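Local coordinates for protein cellulase (Xanthomonas axonopodis pv. citri, PDB 5HOS) that probably hydrolyses internal beta-1,4-glucosidic bonds of cellulose, as an endoglucanase of glycosyl hydrolase family 5, at residues 260-274 against 291-304. Numbering follows the deposited sequence.
Sequences LRLNKKRGFLAEFGT and MESNSDVWMGWSWW. With SO4 (sulfate ion), chain B.
The seventh and eighth strands of a TIM barrel run side by side here, strand 267-273 beside strand 298-303, joined by helix 278-293 in a beta-alpha-beta crossover. Gly267 N donates to Val297 O and Gly267 O accepts from Met299 N; a beta bulge then shifts the register, and Phe268 sits opposite Gly300, whose CA lies over the ring, 4.1 Å from the Phe268 ring centroid. Leu269 continues the pairing, its N bonded to Gly300 O and its O to Ser302 N. Ser302 OG, at chi1 50° between its own N and carbonyl carbon, swings across to Ala270 O (2.8 Å) from above the carbonyl plane. Trp304 N bonds almost straight to Phe272 O (2.8 Å).

Beyond the N-terminal ends of the strands, Arg261 of helix 248-262 grips Asp296 side-on, guanidinium and carboxylate nearly coplanar: NE meets OD2 of Asp296 at 2.9 Å and NH1 meets OD1, each on a syn lone pair, while NH1 also reaches Asn294 OD1 (2.8 Å). Met299 SD lies over one face of the Arg266 guanidinium, 3.4 Å from Arg266 NH1; at its edge, NH1 and NH2 bind a sulfate, probably from the crystallisation liquor, shared with Lys28, Tyr29 and Arg223.

Toward the C-terminal end Phe272 clusters with two tryptophans. Trp303 turns its edge to the Phe272 face, offset, with planes at 84°, and CZ at the Phe272 edge touches Trp301 CE3 at 3.4 Å. Gly273 CA packs over the Trp303 six-membered ring. Glu271 lies alongside Trp304, OE1 above one ring face near the rim; OE2 salt-bridges Arg72 and OE1 hydrogen-bonds Tyr231, consistent with the nucleophile position ending strand seven in family 5.

Strand 224-231 flanks 267-273, and strand 29-34 closes the barrel beside 298-306; helix 330-341 packs on Trp301 and Trp303.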
ATOM      1  N   LEU A 260       1.212  16.894   6.604  1.00 17.72           N
ATOM      2  CA  LEU A 260       1.897  15.938   7.486  1.00 17.80           C
ATOM      3  C   LEU A 260       2.738  16.670   8.531  1.00 19.31           C
ATOM      4  O   LEU A 260       2.705  16.335   9.718  1.00 19.27           O
ATOM      5  CB  LEU A 260       2.781  14.971   6.685  1.00 17.39           C
ATOM      6  CG  LEU A 260       2.107  13.915   5.805  1.00 17.84           C
ATOM      7  CD1 LEU A 260       3.179  13.208   4.985  1.00 15.92           C
ATOM      8  CD2 LEU A 260       1.324  12.900   6.620  1.00 20.12           C
ATOM      9  N   ARG A 261       3.461  17.687   8.073  1.00 21.05           N
ATOM     10  CA  ARG A 261       4.359  18.468   8.932  1.00 23.22           C
ATOM     11  C   ARG A 261       3.588  19.215  10.022  1.00 22.95           C
ATOM     12  O   ARG A 261       3.949  19.149  11.196  1.00 23.28           O
ATOM     13  CB  ARG A 261       5.182  19.440   8.077  1.00 25.36           C
ATOM     14  CG  ARG A 261       6.413  20.011   8.760  1.00 27.18           C
ATOM     15  CD  ARG A 261       7.322  20.724   7.764  1.00 27.98           C
ATOM     16  NE  ARG A 261       8.113  19.780   6.960  1.00 27.67           N
ATOM     17  CZ  ARG A 261       8.184  19.721   5.625  1.00 27.39           C
ATOM     18  NH1 ARG A 261       8.958  18.794   5.056  1.00 27.45           N
ATOM     19  NH2 ARG A 261       7.519  20.562   4.832  1.00 28.66           N
ATOM     20  N   LEU A 262       2.519  19.906   9.631  1.00 22.85           N
ATOM     21  CA  LEU A 262       1.668  20.626  10.586  1.00 25.84           C
ATOM     22  C   LEU A 262       1.035  19.694  11.627  1.00 25.23           C
ATOM     23  O   LEU A 262       0.999  20.025  12.814  1.00 25.83           O
ATOM     24  CB  LEU A 262       0.581  21.423   9.838  1.00 28.77           C
ATOM     25  CG  LEU A 262      -0.546  22.114  10.617  1.00 30.92           C
ATOM     26  CD1 LEU A 262      -0.022  23.065  11.688  1.00 31.55           C
ATOM     27  CD2 LEU A 262      -1.456  22.856   9.648  1.00 33.99           C
ATOM     28  N   ASN A 263       0.568  18.527  11.179  1.00 23.93           N
ATOM     29  CA  ASN A 263      -0.124  17.568  12.054  1.00 24.63           C
ATOM     30  C   ASN A 263       0.782  16.530  12.717  1.00 24.73           C
ATOM     31  O   ASN A 263       0.293  15.584  13.350  1.00 24.77           O
ATOM     32  CB  ASN A 263      -1.262  16.905  11.279  1.00 24.35           C
ATOM     33  CG  ASN A 263      -2.364  17.889  10.950  1.00 23.50           C
ATOM     34  OD1 ASN A 263      -3.244  18.121  11.767  1.00 27.34           O
ATOM     35  ND2 ASN A 263      -2.313  18.485   9.765  1.00 24.35           N
ATOM     36  N   LYS A 264       2.095  16.721  12.581  1.00 22.97           N
ATOM     37  CA  LYS A 264       3.106  15.888  13.243  1.00 25.43           C
ATOM     38  C   LYS A 264       2.926  14.411  12.897  1.00 23.69           C
ATOM     39  O   LYS A 264       2.934  13.549  13.763  1.00 24.48           O
ATOM     40  CB  LYS A 264       3.107  16.136  14.758  1.00 26.28           C
ATOM     41  CG  LYS A 264       3.196  17.617  15.110  1.00 32.67           C
ATOM     42  CD  LYS A 264       3.850  17.868  16.463  1.00 39.89           C
ATOM     43  CE  LYS A 264       3.882  19.356  16.791  1.00 45.46           C
ATOM     44  NZ  LYS A 264       4.752  20.132  15.859  1.00 47.85           N
ATOM     45  N   LYS A 265       2.749  14.148  11.606  1.00 22.96           N
ATOM     46  CA  LYS A 265       2.544  12.802  11.104  1.00 22.32           C
ATOM     47  C   LYS A 265       3.566  12.479  10.017  1.00 21.61           C
ATOM     48  O   LYS A 265       4.261  13.367   9.506  1.00 20.26           O
ATOM     49  CB  LYS A 265       1.118  12.662  10.588  1.00 20.88           C
ATOM     50  CG  LYS A 265       0.106  12.487  11.719  1.00 23.31           C
ATOM     51  CD  LYS A 265      -1.295  12.769  11.237  1.00 25.82           C
ATOM     52  CE  LYS A 265      -2.370  12.252  12.181  1.00 28.08           C
ATOM     53  NZ  LYS A 265      -2.165  12.533  13.621  1.00 24.85           N
ATOM     54  N   ARG A 266       3.680  11.189   9.711  1.00 20.37           N
ATOM     55  CA  ARG A 266       4.598  10.705   8.692  1.00 19.07           C
ATOM     56  C   ARG A 266       3.775  10.106   7.568  1.00 17.70           C
ATOM     57  O   ARG A 266       2.641   9.696   7.793  1.00 17.81           O
ATOM     58  CB  ARG A 266       5.528   9.654   9.267  1.00 20.93           C
ATOM     59  CG  ARG A 266       6.326  10.132  10.474  1.00 22.58           C
ATOM     60  CD  ARG A 266       7.301   9.061  10.899  1.00 27.79           C
ATOM     61  NE  ARG A 266       6.606   7.870  11.399  1.00 31.36           N
ATOM     62  CZ  ARG A 266       7.119   6.636  11.444  1.00 37.27           C
ATOM     63  NH1 ARG A 266       8.353   6.371  11.010  1.00 34.59           N
ATOM     64  NH2 ARG A 266       6.381   5.640  11.931  1.00 39.79           N
ATOM     65  N   GLY A 267       4.369  10.053   6.382  1.00 18.12           N
ATOM     66  CA  GLY A 267       3.706   9.588   5.163  1.00 17.79           C
ATOM     67  C   GLY A 267       4.403   8.392   4.522  1.00 18.53           C
ATOM     68  O   GLY A 267       5.638   8.262   4.573  1.00 19.34           O
ATOM     69  N   PHE A 268       3.601   7.518   3.920  1.00 17.38           N
ATOM     70  CA  PHE A 268       4.095   6.389   3.116  1.00 16.34           C
ATOM     71  C   PHE A 268       3.359   6.431   1.787  1.00 17.44           C
ATOM     72  O   PHE A 268       2.125   6.310   1.761  1.00 16.84           O
ATOM     73  CB  PHE A 268       3.841   5.053   3.822  1.00 17.29           C
ATOM     74  CG  PHE A 268       4.692   3.908   3.305  1.00 17.49           C
ATOM     75  CD1 PHE A 268       4.504   3.386   2.036  1.00 17.93           C
ATOM     76  CD2 PHE A 268       5.651   3.322   4.118  1.00 16.76           C
ATOM     77  CE1 PHE A 268       5.279   2.323   1.579  1.00 18.40           C
ATOM     78  CE2 PHE A 268       6.430   2.264   3.669  1.00 17.02           C
ATOM     79  CZ  PHE A 268       6.248   1.769   2.395  1.00 17.22           C
ATOM     80  N   LEU A 269       4.104   6.593   0.695  1.00 17.06           N
ATOM     81  CA  LEU A 269       3.514   6.628  -0.635  1.00 17.25           C
ATOM     82  C   LEU A 269       3.422   5.182  -1.147  1.00 17.68           C
ATOM     83  O   LEU A 269       4.300   4.699  -1.852  1.00 17.89           O
ATOM     84  CB  LEU A 269       4.320   7.539  -1.570  1.00 18.78           C
ATOM     85  CG  LEU A 269       3.626   7.947  -2.874  1.00 19.54           C
ATOM     86  CD1 LEU A 269       2.430   8.852  -2.611  1.00 20.64           C
ATOM     87  CD2 LEU A 269       4.617   8.642  -3.804  1.00 21.18           C
ATOM     88  N   ALA A 270       2.355   4.492  -0.750  1.00 17.83           N
ATOM     89  CA  ALA A 270       2.256   3.040  -0.935  1.00 15.98           C
ATOM     90  C   ALA A 270       1.929   2.614  -2.367  1.00 16.19           C
ATOM     91  O   ALA A 270       2.104   1.443  -2.708  1.00 18.12           O
ATOM     92  CB  ALA A 270       1.246   2.437   0.026  1.00 17.43           C
ATOM     93  N   GLU A 271       1.410   3.539  -3.173  1.00 16.19           N
ATOM     94  CA  GLU A 271       1.261   3.312  -4.606  1.00 16.50           C
ATOM     95  C   GLU A 271       1.622   4.580  -5.342  1.00 17.65           C
ATOM     96  O   GLU A 271       1.156   5.670  -4.983  1.00 17.83           O
ATOM     97  CB  GLU A 271      -0.174   2.944  -4.997  1.00 18.02           C
ATOM     98  CG  GLU A 271      -0.662   1.601  -4.490  1.00 18.77           C
ATOM     99  CD  GLU A 271      -1.964   1.149  -5.129  1.00 21.49           C
ATOM    100  OE1 GLU A 271      -2.370   1.743  -6.158  1.00 23.56           O
ATOM    101  OE2 GLU A 271      -2.581   0.188  -4.598  1.00 20.65           O
ATOM    102  N   PHE A 272       2.451   4.410  -6.369  1.00 19.65           N
ATOM    103  CA  PHE A 272       2.709   5.431  -7.384  1.00 19.62           C
ATOM    104  C   PHE A 272       3.315   4.717  -8.575  1.00 21.15           C
ATOM    105  O   PHE A 272       3.904   3.639  -8.428  1.00 21.91           O
ATOM    106  CB  PHE A 272       3.662   6.517  -6.877  1.00 20.56           C
ATOM    107  CG  PHE A 272       5.056   6.026  -6.603  1.00 20.03           C
ATOM    108  CD1 PHE A 272       5.320   5.208  -5.502  1.00 20.84           C
ATOM    109  CD2 PHE A 272       6.104   6.363  -7.448  1.00 20.40           C
ATOM    110  CE1 PHE A 272       6.599   4.740  -5.257  1.00 20.95           C
ATOM    111  CE2 PHE A 272       7.384   5.909  -7.195  1.00 22.19           C
ATOM    112  CZ  PHE A 272       7.635   5.094  -6.103  1.00 22.12           C
ATOM    113  N   GLY A 273       3.164   5.315  -9.749  1.00 21.88           N
ATOM    114  CA  GLY A 273       3.694   4.731 -10.969  1.00 22.96           C
ATOM    115  C   GLY A 273       3.730   5.749 -12.079  1.00 24.37           C
ATOM    116  O   GLY A 273       3.013   6.743 -12.039  1.00 26.62           O
ATOM    117  N   THR A 274       4.567   5.479 -13.070  1.00 25.55           N
ATOM    118  CA  THR A 274       4.780   6.364 -14.224  1.00 26.19           C
ATOM    119  C   THR A 274       5.165   5.492 -15.414  1.00 26.96           C
ATOM    120  O   THR A 274       5.821   4.456 -15.242  1.00 23.88           O
ATOM    121  CB  THR A 274       5.900   7.415 -14.002  1.00 28.96           C
ATOM    122  OG1 THR A 274       7.143   6.772 -13.682  1.00 28.26           O
ATOM    123  CG2 THR A 274       5.538   8.403 -12.902  1.00 30.07           C
ATOM    124  N   MET A 291      10.768  13.497  -1.903  1.00 23.49           N
ATOM    125  CA  MET A 291      10.526  12.733  -0.682  1.00 23.66           C
ATOM    126  C   MET A 291      11.796  12.626   0.183  1.00 24.67           C
ATOM    127  O   MET A 291      11.712  12.808   1.401  1.00 24.36           O
ATOM    128  CB  MET A 291       9.906  11.365  -0.996  1.00 24.44           C
ATOM    129  CG  MET A 291       8.460  11.464  -1.477  1.00 23.64           C
ATOM    130  SD  MET A 291       7.636   9.862  -1.622  1.00 24.07           S
ATOM    131  CE  MET A 291       8.196   9.378  -3.249  1.00 24.97           C
ATOM    132  N   GLU A 292      12.964  12.379  -0.421  1.00 26.52           N
ATOM    133  CA  GLU A 292      14.218  12.331   0.381  1.00 29.21           C
ATOM    134  C   GLU A 292      14.586  13.700   0.975  1.00 28.34           C
ATOM    135  O   GLU A 292      15.070  13.772   2.107  1.00 31.40           O
ATOM    136  CB  GLU A 292      15.420  11.637  -0.325  1.00 35.23           C
ATOM    137  CG  GLU A 292      15.721  11.989  -1.772  1.00 39.95           C
ATOM    138  CD  GLU A 292      17.082  11.470  -2.250  1.00 48.51           C
ATOM    139  OE1 GLU A 292      18.124  11.955  -1.759  1.00 49.67           O
ATOM    140  OE2 GLU A 292      17.124  10.587  -3.138  1.00 48.93           O
ATOM    141  N   SER A 293      14.315  14.776   0.237  1.00 28.43           N
ATOM    142  CA  SER A 293      14.468  16.149   0.762  1.00 32.78           C
ATOM    143  C   SER A 293      13.465  16.529   1.862  1.00 30.07           C
ATOM    144  O   SER A 293      13.675  17.512   2.570  1.00 30.07           O
ATOM    145  CB  SER A 293      14.356  17.166  -0.373  1.00 36.10           C
ATOM    146  OG  SER A 293      15.337  16.914  -1.361  1.00 39.27           O
ATOM    147  N   ASN A 294      12.368  15.779   1.967  1.00 26.72           N
ATOM    148  CA  ASN A 294      11.349  15.983   3.000  1.00 25.85           C
ATOM    149  C   ASN A 294      11.143  14.729   3.852  1.00 26.30           C
ATOM    150  O   ASN A 294      10.012  14.349   4.169  1.00 24.65           O
ATOM    151  CB  ASN A 294      10.050  16.421   2.327  1.00 24.88           C
ATOM    152  CG  ASN A 294      10.157  17.808   1.735  1.00 26.47           C
ATOM    153  OD1 ASN A 294       9.961  18.794   2.437  1.00 30.24           O
ATOM    154  ND2 ASN A 294      10.479  17.894   0.448  1.00 25.01           N
ATOM    155  N   SER A 295      12.264  14.124   4.251  1.00 27.44           N
ATOM    156  CA  SER A 295      12.277  12.888   5.034  1.00 27.14           C
ATOM    157  C   SER A 295      11.913  13.081   6.512  1.00 25.27           C
ATOM    158  O   SER A 295      11.788  12.101   7.231  1.00 25.56           O
ATOM    159  CB  SER A 295      13.649  12.203   4.927  1.00 29.45           C
ATOM    160  OG  SER A 295      14.683  12.986   5.518  1.00 31.69           O
ATOM    161  N   ASP A 296      11.757  14.325   6.976  1.00 25.56           N
ATOM    162  CA  ASP A 296      11.169  14.567   8.300  1.00 26.22           C
ATOM    163  C   ASP A 296       9.725  14.041   8.366  1.00 24.14           C
ATOM    164  O   ASP A 296       9.260  13.625   9.426  1.00 25.99           O
ATOM    165  CB  ASP A 296      11.252  16.053   8.714  1.00 27.59           C
ATOM    166  CG  ASP A 296      10.474  16.979   7.790  1.00 29.51           C
ATOM    167  OD1 ASP A 296      10.505  16.784   6.559  1.00 28.90           O
ATOM    168  OD2 ASP A 296       9.839  17.923   8.295  1.00 33.45           O
ATOM    169  N   VAL A 297       9.030  14.026   7.228  1.00 22.63           N
ATOM    170  CA  VAL A 297       7.675  13.467   7.174  1.00 21.84           C
ATOM    171  C   VAL A 297       7.546  12.216   6.297  1.00 19.96           C
ATOM    172  O   VAL A 297       6.804  11.328   6.654  1.00 20.79           O
ATOM    173  CB  VAL A 297       6.620  14.524   6.783  1.00 23.28           C
ATOM    174  CG1 VAL A 297       6.629  15.670   7.787  1.00 24.69           C
ATOM    175  CG2 VAL A 297       6.829  15.050   5.373  1.00 23.88           C
ATOM    176  N   TRP A 298       8.258  12.137   5.176  1.00 19.16           N
ATOM    177  CA  TRP A 298       8.179  10.950   4.316  1.00 19.16           C
ATOM    178  C   TRP A 298       9.049   9.824   4.865  1.00 20.10           C
ATOM    179  O   TRP A 298      10.245  10.018   5.095  1.00 23.08           O
ATOM    180  CB  TRP A 298       8.551  11.282   2.875  1.00 19.90           C
ATOM    181  CG  TRP A 298       7.492  12.088   2.186  1.00 20.52           C
ATOM    182  CD1 TRP A 298       7.535  13.423   1.895  1.00 21.26           C
ATOM    183  CD2 TRP A 298       6.218  11.617   1.726  1.00 20.42           C
ATOM    184  NE1 TRP A 298       6.373  13.809   1.263  1.00 19.66           N
ATOM    185  CE2 TRP A 298       5.543  12.724   1.158  1.00 19.99           C
ATOM    186  CE3 TRP A 298       5.579  10.366   1.741  1.00 20.01           C
ATOM    187  CZ2 TRP A 298       4.269  12.615   0.591  1.00 19.62           C
ATOM    188  CZ3 TRP A 298       4.305  10.258   1.188  1.00 20.00           C
ATOM    189  CH2 TRP A 298       3.663  11.379   0.620  1.00 20.07           C
ATOM    190  N   MET A 299       8.418   8.668   5.089  1.00 18.87           N
ATOM    191  CA  MET A 299       9.042   7.491   5.695  1.00 20.59           C
ATOM    192  C   MET A 299       9.296   6.352   4.694  1.00 18.72           C
ATOM    193  O   MET A 299      10.142   5.500   4.924  1.00 18.23           O
ATOM    194  CB  MET A 299       8.179   6.996   6.881  1.00 21.93           C
ATOM    195  CG  MET A 299       7.070   5.938   6.598  1.00 14.18           C
ATOM    196  SD  MET A 299       7.140   4.969   8.131  1.00 34.04           S
ATOM    197  CE  MET A 299       6.082   3.702   7.505  1.00 33.43           C
ATOM    198  N   GLY A 300       8.552   6.315   3.596  1.00 18.31           N
ATOM    199  CA  GLY A 300       8.715   5.251   2.631  1.00 15.78           C
ATOM    200  C   GLY A 300       7.856   5.378   1.400  1.00 16.42           C
ATOM    201  O   GLY A 300       6.947   6.212   1.332  1.00 16.51           O
ATOM    202  N   TRP A 301       8.175   4.552   0.415  1.00 16.64           N
ATOM    203  CA  TRP A 301       7.370   4.445  -0.804  1.00 16.85           C
ATOM    204  C   TRP A 301       7.428   3.055  -1.393  1.00 17.00           C
ATOM    205  O   TRP A 301       8.352   2.296  -1.116  1.00 16.73           O
ATOM    206  CB  TRP A 301       7.785   5.485  -1.849  1.00 17.98           C
ATOM    207  CG  TRP A 301       9.277   5.591  -2.195  1.00 19.31           C
ATOM    208  CD1 TRP A 301      10.128   6.564  -1.772  1.00 21.11           C
ATOM    209  CD2 TRP A 301      10.044   4.753  -3.079  1.00 19.80           C
ATOM    210  NE1 TRP A 301      11.376   6.380  -2.303  1.00 22.14           N
ATOM    211  CE2 TRP A 301      11.357   5.278  -3.116  1.00 20.90           C
ATOM    212  CE3 TRP A 301       9.759   3.605  -3.833  1.00 17.46           C
ATOM    213  CZ2 TRP A 301      12.386   4.694  -3.873  1.00 20.35           C
ATOM    214  CZ3 TRP A 301      10.787   3.028  -4.592  1.00 18.71           C
ATOM    215  CH2 TRP A 301      12.078   3.579  -4.607  1.00 19.90           C
ATOM    216  N   SER A 302       6.417   2.727  -2.199  1.00 16.95           N
ATOM    217  CA  SER A 302       6.369   1.454  -2.904  1.00 17.14           C
ATOM    218  C   SER A 302       5.660   1.633  -4.244  1.00 17.51           C
ATOM    219  O   SER A 302       4.512   2.084  -4.311  1.00 18.81           O
ATOM    220  CB  SER A 302       5.732   0.325  -2.056  1.00 18.01           C
ATOM    221  OG  SER A 302       4.481   0.688  -1.486  1.00 17.28           O
ATOM    222  N   TRP A 303       6.407   1.328  -5.301  1.00 18.26           N
ATOM    223  CA  TRP A 303       5.971   1.454  -6.690  1.00 19.75           C
ATOM    224  C   TRP A 303       4.851   0.483  -7.029  1.00 19.41           C
ATOM    225  O   TRP A 303       4.867  -0.670  -6.581  1.00 20.19           O
ATOM    226  CB  TRP A 303       7.180   1.165  -7.589  1.00 21.58           C
ATOM    227  CG  TRP A 303       6.922   1.071  -9.050  1.00 22.10           C
ATOM    228  CD1 TRP A 303       6.533  -0.037  -9.754  1.00 22.98           C
ATOM    229  CD2 TRP A 303       7.075   2.119  -9.998  1.00 24.31           C
ATOM    230  NE1 TRP A 303       6.419   0.268 -11.089  1.00 23.02           N
ATOM    231  CE2 TRP A 303       6.758   1.584 -11.268  1.00 24.26           C
ATOM    232  CE3 TRP A 303       7.458   3.465  -9.903  1.00 25.60           C
ATOM    233  CZ2 TRP A 303       6.809   2.351 -12.433  1.00 24.13           C
ATOM    234  CZ3 TRP A 303       7.507   4.229 -11.060  1.00 24.95           C
ATOM    235  CH2 TRP A 303       7.186   3.670 -12.305  1.00 26.42           C
ATOM    236  N   TRP A 304       3.889   0.945  -7.826  1.00 20.39           N
ATOM    237  CA  TRP A 304       2.860   0.078  -8.396  1.00 21.00           C
ATOM    238  C   TRP A 304       3.180  -0.056  -9.893  1.00 21.74           C
ATOM    239  O   TRP A 304       3.105   0.943 -10.607  1.00 22.98           O
ATOM    240  CB  TRP A 304       1.453   0.672  -8.218  1.00 21.03           C
ATOM    241  CG  TRP A 304       0.407  -0.260  -8.746  1.00 20.89           C
ATOM    242  CD1 TRP A 304      -0.017  -0.370 -10.036  1.00 21.69           C
ATOM    243  CD2 TRP A 304      -0.306  -1.255  -8.006  1.00 20.54           C
ATOM    244  NE1 TRP A 304      -0.958  -1.365 -10.146  1.00 21.61           N
ATOM    245  CE2 TRP A 304      -1.150  -1.931  -8.916  1.00 20.87           C
ATOM    246  CE3 TRP A 304      -0.306  -1.650  -6.665  1.00 20.62           C
ATOM    247  CZ2 TRP A 304      -2.001  -2.966  -8.521  1.00 22.67           C
ATOM    248  CZ3 TRP A 304      -1.149  -2.684  -6.272  1.00 21.10           C
ATOM    249  CH2 TRP A 304      -1.981  -3.336  -7.198  1.00 22.53           C
TER
HETATM  250  S   SO4 B 401       9.299   2.753  11.570  1.00 31.39           S
HETATM  251  O1  SO4 B 401       8.160   3.012  12.487  1.00 30.59           O
HETATM  252  O2  SO4 B 401      10.566   2.866  12.329  1.00 37.52           O
HETATM  253  O3  SO4 B 401       9.182   1.398  11.005  1.00 32.87           O
HETATM  254  O4  SO4 B 401       9.314   3.766  10.497  1.00 35.32           O